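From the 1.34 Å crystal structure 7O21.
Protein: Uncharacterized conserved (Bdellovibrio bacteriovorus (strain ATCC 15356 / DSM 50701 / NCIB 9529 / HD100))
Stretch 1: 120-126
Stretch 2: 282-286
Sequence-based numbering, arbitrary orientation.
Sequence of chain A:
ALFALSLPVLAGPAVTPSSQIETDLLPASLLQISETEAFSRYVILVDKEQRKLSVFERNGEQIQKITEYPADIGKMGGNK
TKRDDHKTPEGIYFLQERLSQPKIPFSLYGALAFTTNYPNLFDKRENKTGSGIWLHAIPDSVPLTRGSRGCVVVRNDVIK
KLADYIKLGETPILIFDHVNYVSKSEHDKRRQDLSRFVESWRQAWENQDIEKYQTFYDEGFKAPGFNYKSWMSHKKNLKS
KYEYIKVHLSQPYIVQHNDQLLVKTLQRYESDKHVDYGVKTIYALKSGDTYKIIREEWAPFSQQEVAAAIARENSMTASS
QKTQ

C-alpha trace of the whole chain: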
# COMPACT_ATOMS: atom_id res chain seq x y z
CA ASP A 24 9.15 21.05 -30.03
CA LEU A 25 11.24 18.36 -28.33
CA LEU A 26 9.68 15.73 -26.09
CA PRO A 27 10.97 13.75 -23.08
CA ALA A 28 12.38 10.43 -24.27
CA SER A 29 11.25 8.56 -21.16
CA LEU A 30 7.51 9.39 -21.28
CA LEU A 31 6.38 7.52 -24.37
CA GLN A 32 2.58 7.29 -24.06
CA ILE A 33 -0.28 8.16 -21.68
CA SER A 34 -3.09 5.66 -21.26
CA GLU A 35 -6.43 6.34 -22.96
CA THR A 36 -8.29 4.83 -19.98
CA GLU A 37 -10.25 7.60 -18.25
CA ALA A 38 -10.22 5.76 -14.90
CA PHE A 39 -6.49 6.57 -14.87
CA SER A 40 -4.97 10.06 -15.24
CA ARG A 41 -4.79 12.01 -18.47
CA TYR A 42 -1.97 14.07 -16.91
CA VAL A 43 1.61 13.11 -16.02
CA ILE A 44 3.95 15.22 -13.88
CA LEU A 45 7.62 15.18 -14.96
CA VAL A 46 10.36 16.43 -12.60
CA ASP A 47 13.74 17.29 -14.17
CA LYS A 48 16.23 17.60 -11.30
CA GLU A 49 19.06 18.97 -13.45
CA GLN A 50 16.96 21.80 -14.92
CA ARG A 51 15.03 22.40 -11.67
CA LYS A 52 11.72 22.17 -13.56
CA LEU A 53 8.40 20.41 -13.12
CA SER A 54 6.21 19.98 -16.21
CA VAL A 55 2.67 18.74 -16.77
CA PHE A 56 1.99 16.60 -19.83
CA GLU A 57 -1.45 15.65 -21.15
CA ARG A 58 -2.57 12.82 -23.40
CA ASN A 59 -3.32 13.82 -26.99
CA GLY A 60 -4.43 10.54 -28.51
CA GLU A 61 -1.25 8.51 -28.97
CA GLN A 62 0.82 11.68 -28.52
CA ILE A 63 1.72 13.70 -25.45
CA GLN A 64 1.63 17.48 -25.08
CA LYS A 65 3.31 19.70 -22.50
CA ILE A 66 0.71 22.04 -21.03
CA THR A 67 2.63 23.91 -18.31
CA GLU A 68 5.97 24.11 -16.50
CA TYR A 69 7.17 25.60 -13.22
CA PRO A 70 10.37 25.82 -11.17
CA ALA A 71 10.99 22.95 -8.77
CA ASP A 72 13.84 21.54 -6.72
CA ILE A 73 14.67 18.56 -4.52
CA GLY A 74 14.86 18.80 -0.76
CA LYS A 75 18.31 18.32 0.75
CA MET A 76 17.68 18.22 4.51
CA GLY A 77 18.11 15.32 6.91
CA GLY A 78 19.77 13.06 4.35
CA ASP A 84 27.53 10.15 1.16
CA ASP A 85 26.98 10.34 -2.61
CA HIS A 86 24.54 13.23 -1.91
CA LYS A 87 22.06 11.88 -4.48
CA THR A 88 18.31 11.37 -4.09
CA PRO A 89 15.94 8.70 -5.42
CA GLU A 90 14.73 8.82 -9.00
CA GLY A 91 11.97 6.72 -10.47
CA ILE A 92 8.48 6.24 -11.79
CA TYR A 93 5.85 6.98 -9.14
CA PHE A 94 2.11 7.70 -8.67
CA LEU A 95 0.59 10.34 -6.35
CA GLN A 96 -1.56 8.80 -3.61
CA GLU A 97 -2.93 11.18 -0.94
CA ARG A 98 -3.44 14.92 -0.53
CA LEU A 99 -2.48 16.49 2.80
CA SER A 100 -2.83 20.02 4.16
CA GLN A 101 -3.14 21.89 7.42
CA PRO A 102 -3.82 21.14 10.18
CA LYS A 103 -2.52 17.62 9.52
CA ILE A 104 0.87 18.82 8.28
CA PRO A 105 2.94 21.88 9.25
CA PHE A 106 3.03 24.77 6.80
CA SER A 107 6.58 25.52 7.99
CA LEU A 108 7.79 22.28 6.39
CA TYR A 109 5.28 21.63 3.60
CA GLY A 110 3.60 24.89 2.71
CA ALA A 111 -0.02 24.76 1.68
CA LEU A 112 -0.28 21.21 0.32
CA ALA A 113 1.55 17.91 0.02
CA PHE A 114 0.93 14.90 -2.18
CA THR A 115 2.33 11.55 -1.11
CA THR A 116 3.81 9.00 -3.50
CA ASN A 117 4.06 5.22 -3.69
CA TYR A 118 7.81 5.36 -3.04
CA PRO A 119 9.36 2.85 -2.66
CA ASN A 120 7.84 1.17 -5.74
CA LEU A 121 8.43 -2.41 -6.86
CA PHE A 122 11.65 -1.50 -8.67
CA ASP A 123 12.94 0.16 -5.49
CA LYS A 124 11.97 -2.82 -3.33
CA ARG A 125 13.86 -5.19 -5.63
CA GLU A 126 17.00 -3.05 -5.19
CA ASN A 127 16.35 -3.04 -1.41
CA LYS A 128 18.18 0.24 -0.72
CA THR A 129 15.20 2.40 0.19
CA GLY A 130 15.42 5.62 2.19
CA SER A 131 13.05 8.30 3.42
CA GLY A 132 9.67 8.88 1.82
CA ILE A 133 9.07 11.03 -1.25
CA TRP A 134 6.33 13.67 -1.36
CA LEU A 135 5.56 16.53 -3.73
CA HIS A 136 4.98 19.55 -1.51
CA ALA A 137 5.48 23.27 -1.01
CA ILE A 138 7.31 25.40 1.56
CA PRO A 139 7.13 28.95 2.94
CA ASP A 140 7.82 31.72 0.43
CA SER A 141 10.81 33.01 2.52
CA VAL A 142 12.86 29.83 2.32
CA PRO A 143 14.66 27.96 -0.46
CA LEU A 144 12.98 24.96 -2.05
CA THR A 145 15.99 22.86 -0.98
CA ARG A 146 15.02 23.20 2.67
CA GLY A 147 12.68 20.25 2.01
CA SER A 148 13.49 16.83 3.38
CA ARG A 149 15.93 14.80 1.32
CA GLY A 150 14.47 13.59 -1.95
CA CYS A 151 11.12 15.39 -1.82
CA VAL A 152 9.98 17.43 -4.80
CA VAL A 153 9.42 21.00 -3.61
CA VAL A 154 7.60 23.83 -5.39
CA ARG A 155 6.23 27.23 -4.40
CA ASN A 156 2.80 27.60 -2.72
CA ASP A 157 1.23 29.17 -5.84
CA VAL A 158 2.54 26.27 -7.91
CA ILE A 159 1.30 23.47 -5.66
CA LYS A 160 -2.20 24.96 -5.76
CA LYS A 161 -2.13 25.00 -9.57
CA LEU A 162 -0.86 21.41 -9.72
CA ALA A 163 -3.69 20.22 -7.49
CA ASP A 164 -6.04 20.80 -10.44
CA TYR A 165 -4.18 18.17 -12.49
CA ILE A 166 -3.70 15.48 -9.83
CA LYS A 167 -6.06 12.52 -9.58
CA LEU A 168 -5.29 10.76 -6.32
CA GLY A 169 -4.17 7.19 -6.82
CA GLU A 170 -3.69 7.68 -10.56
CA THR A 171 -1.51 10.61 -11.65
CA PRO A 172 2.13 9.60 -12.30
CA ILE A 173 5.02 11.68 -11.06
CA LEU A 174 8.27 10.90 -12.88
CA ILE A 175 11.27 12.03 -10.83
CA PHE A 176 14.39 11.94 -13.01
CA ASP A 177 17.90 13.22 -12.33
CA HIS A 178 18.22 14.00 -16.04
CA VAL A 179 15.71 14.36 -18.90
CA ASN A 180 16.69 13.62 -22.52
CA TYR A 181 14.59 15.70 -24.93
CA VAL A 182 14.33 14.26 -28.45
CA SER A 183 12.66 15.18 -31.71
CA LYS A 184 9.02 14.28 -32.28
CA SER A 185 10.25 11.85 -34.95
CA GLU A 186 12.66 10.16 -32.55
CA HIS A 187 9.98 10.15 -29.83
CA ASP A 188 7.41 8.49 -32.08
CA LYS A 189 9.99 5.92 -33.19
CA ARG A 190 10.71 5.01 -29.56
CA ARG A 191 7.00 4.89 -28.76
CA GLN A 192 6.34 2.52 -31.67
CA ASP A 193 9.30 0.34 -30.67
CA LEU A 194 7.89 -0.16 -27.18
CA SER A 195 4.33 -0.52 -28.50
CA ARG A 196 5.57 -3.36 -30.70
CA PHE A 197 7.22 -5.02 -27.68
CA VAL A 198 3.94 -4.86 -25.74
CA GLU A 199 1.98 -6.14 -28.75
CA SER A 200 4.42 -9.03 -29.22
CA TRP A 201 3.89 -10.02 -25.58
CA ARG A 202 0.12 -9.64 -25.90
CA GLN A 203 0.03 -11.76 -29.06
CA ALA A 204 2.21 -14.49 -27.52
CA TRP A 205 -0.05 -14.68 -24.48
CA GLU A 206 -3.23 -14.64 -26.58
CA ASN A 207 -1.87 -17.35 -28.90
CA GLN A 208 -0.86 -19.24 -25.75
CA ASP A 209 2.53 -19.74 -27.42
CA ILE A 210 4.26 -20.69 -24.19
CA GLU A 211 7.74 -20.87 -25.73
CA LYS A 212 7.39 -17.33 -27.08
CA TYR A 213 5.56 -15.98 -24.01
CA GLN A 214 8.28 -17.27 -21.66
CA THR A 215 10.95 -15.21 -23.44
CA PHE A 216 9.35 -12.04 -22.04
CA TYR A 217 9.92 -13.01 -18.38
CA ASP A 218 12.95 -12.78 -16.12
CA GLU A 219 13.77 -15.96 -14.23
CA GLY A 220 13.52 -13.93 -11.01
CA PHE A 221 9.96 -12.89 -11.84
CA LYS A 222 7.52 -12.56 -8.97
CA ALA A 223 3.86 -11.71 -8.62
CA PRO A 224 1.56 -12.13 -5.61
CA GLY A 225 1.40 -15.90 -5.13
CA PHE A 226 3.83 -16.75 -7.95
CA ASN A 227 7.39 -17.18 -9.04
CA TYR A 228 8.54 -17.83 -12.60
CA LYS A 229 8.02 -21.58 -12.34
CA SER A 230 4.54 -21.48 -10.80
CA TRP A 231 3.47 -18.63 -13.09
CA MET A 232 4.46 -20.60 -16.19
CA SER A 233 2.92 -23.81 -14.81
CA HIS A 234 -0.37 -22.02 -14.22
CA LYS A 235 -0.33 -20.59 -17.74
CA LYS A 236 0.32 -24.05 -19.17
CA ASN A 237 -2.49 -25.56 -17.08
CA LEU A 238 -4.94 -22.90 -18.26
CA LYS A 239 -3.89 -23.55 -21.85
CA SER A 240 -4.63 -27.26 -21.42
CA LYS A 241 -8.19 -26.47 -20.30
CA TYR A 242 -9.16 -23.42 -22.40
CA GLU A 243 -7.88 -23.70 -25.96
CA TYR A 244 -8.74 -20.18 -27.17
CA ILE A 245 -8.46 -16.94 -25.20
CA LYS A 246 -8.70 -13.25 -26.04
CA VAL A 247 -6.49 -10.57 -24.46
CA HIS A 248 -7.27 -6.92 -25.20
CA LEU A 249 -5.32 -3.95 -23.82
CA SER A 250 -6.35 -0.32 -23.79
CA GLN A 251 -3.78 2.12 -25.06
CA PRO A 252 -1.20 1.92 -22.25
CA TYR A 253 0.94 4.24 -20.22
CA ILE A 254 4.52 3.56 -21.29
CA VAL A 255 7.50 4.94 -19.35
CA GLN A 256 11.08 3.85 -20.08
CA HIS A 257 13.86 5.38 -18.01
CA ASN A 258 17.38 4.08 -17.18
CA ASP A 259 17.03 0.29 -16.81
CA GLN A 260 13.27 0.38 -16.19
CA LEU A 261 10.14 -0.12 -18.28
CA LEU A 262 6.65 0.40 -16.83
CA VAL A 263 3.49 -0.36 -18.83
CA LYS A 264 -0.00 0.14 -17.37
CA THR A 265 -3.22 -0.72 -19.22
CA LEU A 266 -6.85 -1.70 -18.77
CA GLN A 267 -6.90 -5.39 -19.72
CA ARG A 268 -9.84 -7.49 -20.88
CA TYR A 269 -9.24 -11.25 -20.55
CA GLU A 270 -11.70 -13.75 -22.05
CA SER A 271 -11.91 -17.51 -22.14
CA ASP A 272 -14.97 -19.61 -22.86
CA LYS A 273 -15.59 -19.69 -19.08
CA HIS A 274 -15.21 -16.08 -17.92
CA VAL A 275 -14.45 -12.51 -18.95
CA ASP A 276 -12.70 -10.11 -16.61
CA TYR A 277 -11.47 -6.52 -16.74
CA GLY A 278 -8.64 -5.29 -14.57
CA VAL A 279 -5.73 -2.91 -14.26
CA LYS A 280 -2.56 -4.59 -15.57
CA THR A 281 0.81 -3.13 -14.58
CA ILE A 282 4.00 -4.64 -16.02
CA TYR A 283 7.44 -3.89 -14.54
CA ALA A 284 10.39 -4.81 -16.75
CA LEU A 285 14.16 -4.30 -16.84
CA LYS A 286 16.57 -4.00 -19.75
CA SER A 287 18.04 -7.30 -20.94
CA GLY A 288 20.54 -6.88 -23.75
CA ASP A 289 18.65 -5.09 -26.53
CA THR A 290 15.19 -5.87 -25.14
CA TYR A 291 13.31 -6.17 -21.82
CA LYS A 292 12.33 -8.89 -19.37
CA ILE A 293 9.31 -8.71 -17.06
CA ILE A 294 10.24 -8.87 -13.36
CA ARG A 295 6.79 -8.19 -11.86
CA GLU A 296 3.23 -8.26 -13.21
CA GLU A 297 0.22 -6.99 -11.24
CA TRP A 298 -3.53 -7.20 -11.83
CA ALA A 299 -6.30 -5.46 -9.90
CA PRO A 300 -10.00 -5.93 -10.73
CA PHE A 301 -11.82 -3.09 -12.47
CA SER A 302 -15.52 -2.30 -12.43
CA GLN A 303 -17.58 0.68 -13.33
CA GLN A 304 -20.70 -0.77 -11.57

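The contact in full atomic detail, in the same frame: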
# COMPACT_ATOMS: atom_id res chain seq x y z
N ASN A 120 8.64 2.00 -4.84
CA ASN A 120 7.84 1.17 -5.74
C ASN A 120 8.49 -0.21 -5.88
O ASN A 120 9.47 -0.54 -5.21
CB ASN A 120 7.59 1.86 -7.08
CG ASN A 120 8.85 1.99 -7.93
OD1 ASN A 120 9.85 1.30 -7.73
ND2 ASN A 120 8.79 2.87 -8.91
N LEU A 121 7.94 -1.04 -6.76
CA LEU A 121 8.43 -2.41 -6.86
C LEU A 121 9.86 -2.48 -7.38
O LEU A 121 10.60 -3.39 -6.99
CB LEU A 121 7.49 -3.24 -7.73
CG LEU A 121 6.15 -3.69 -7.12
CD1 LEU A 121 5.40 -4.61 -8.08
CD2 LEU A 121 6.34 -4.37 -5.76
N PHE A 122 10.25 -1.56 -8.27
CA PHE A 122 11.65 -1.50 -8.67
C PHE A 122 12.54 -1.21 -7.47
O PHE A 122 13.59 -1.84 -7.30
CB PHE A 122 11.87 -0.40 -9.72
CG PHE A 122 11.23 -0.66 -11.06
CD1 PHE A 122 11.63 -1.73 -11.85
CD2 PHE A 122 10.26 0.20 -11.54
CE1 PHE A 122 11.04 -1.94 -13.10
CE2 PHE A 122 9.67 -0.01 -12.79
CZ PHE A 122 10.07 -1.07 -13.57
N ASP A 123 12.14 -0.23 -6.65
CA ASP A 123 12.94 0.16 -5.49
C ASP A 123 13.05 -0.98 -4.49
O ASP A 123 14.11 -1.20 -3.92
CB ASP A 123 12.32 1.38 -4.82
CG ASP A 123 12.23 2.56 -5.73
OD1 ASP A 123 13.18 2.78 -6.51
OD2 ASP A 123 11.21 3.29 -5.63
N LYS A 124 11.94 -1.69 -4.26
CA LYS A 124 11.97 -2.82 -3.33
C LYS A 124 12.89 -3.93 -3.81
O LYS A 124 13.54 -4.59 -3.00
CB LYS A 124 10.55 -3.33 -3.12
CG LYS A 124 9.68 -2.38 -2.28
CD LYS A 124 8.27 -2.91 -2.18
CE LYS A 124 7.40 -1.98 -1.34
NZ LYS A 124 5.98 -2.42 -1.40
N ARG A 125 12.97 -4.15 -5.13
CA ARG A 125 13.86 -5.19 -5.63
C ARG A 125 15.32 -4.83 -5.39
O ARG A 125 16.15 -5.71 -5.11
CB ARG A 125 13.60 -5.43 -7.12
CG ARG A 125 14.33 -6.62 -7.72
CD ARG A 125 14.00 -6.69 -9.19
NE ARG A 125 14.57 -7.87 -9.85
CZ ARG A 125 15.74 -7.87 -10.47
NH1 ARG A 125 16.47 -6.77 -10.51
NH2 ARG A 125 16.18 -8.98 -11.06
N GLU A 126 15.66 -3.54 -5.50
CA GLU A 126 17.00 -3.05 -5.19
C GLU A 126 17.28 -3.01 -3.70
O GLU A 126 18.45 -3.06 -3.30
CB GLU A 126 17.22 -1.67 -5.81
CG GLU A 126 18.61 -1.09 -5.56
CD GLU A 126 18.89 0.15 -6.39
OE1 GLU A 126 17.98 0.64 -7.08
OE2 GLU A 126 20.05 0.63 -6.35
N ILE A 282 2.84 -3.82 -15.70
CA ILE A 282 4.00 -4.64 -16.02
C ILE A 282 5.25 -3.85 -15.66
O ILE A 282 5.39 -2.68 -16.05
CB ILE A 282 4.00 -4.98 -17.52
CG1 ILE A 282 2.68 -5.66 -17.90
CG2 ILE A 282 5.22 -5.83 -17.89
CD1 ILE A 282 2.42 -5.69 -19.40
N TYR A 283 6.15 -4.47 -14.91
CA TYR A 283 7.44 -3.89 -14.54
C TYR A 283 8.50 -4.73 -15.22
O TYR A 283 8.53 -5.95 -15.05
CB TYR A 283 7.65 -3.99 -13.02
CG TYR A 283 6.63 -3.27 -12.17
CD1 TYR A 283 5.36 -3.79 -11.97
CD2 TYR A 283 6.96 -2.07 -11.55
CE1 TYR A 283 4.44 -3.14 -11.17
CE2 TYR A 283 6.03 -1.40 -10.76
CZ TYR A 283 4.79 -1.94 -10.58
OH TYR A 283 3.87 -1.28 -9.78
N ALA A 284 9.37 -4.09 -16.00
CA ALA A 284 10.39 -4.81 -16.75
C ALA A 284 11.73 -4.09 -16.62
O ALA A 284 11.79 -2.90 -16.30
CB ALA A 284 10.01 -5.02 -18.22
N LEU A 285 12.81 -4.84 -16.86
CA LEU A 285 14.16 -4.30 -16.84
C LEU A 285 14.85 -4.64 -18.14
O LEU A 285 14.59 -5.69 -18.74
CB LEU A 285 14.99 -4.85 -15.66
CG LEU A 285 14.49 -4.47 -14.26
CD1 LEU A 285 15.30 -5.22 -13.20
CD2 LEU A 285 14.55 -2.95 -14.04
N LYS A 286 15.77 -3.76 -18.56
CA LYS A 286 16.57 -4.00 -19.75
C LYS A 286 17.29 -5.34 -19.65
O LYS A 286 17.83 -5.70 -18.60
CB LYS A 286 17.62 -2.90 -19.90
CG LYS A 286 17.07 -1.61 -20.46
CD LYS A 286 18.22 -0.70 -20.90
CE LYS A 286 17.71 0.57 -21.58
NZ LYS A 286 17.37 0.32 -23.01
O HOH W 1 5.17 -0.23 -7.50

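A short helix, 121-126, lies across strand 282-286, with 53° between their N-to-C directions and 10.1 Å between the axes at closest approach. That spacing leaves room for a layer of side chains, and no direct hydrogen bond crosses it. The nearest CA pair, Phe122 CA and Tyr283 CA at 7.6 Å, marks the centre of the contact, which buries 331 Å² in all.

The strand's alternation sets the relief: Tyr283 and Leu285 direct their CA-to-CB bonds toward the helix, while Ala284 between them points away. Phe122 starts out sideways, but its ring reaches the gap between these two projections. Tyr283 CD2 lies over one face of that ring, 3.6 Å from Phe122 CE2; with centroids 5.3 Å apart and planes at 67°, the tyrosine edge meets the phenylalanine face. Near the ring plane, Phe122 CE1 approaches Ala284 O at 3.4 Å, so the ring edge rests against backbone where the alanine side chain has turned away. The same Phe122 CE1 is 3.8 Å from Leu285 CD2, an apolar contact.

The tyrosine ring is engaged in turn by Leu121. Leu121 CD1 sits 3.9 Å from the Tyr283 ring centroid and only 24° off the normal, a CH-pi contact over the face; its closest ring atom is Tyr283 CE1, at 3.6 Å. Polar linkage is indirect here: one water lies 3.0 Å from Leu121 N, whose hydrogen bond it accepts, and 2.8 Å from Tyr283 OH, to which it is also hydrogen-bonded.

One turn on, the extended Arg125 side chain lays a guanidinium face over Leu285, with Arg125 NH1 3.3 Å from Leu285 CD1. At the helix start, Asn120 OD1 caps Asp123 N at 3.0 Å, and Asn120 N donates to Asp123 OD2, also at 3.0 Å.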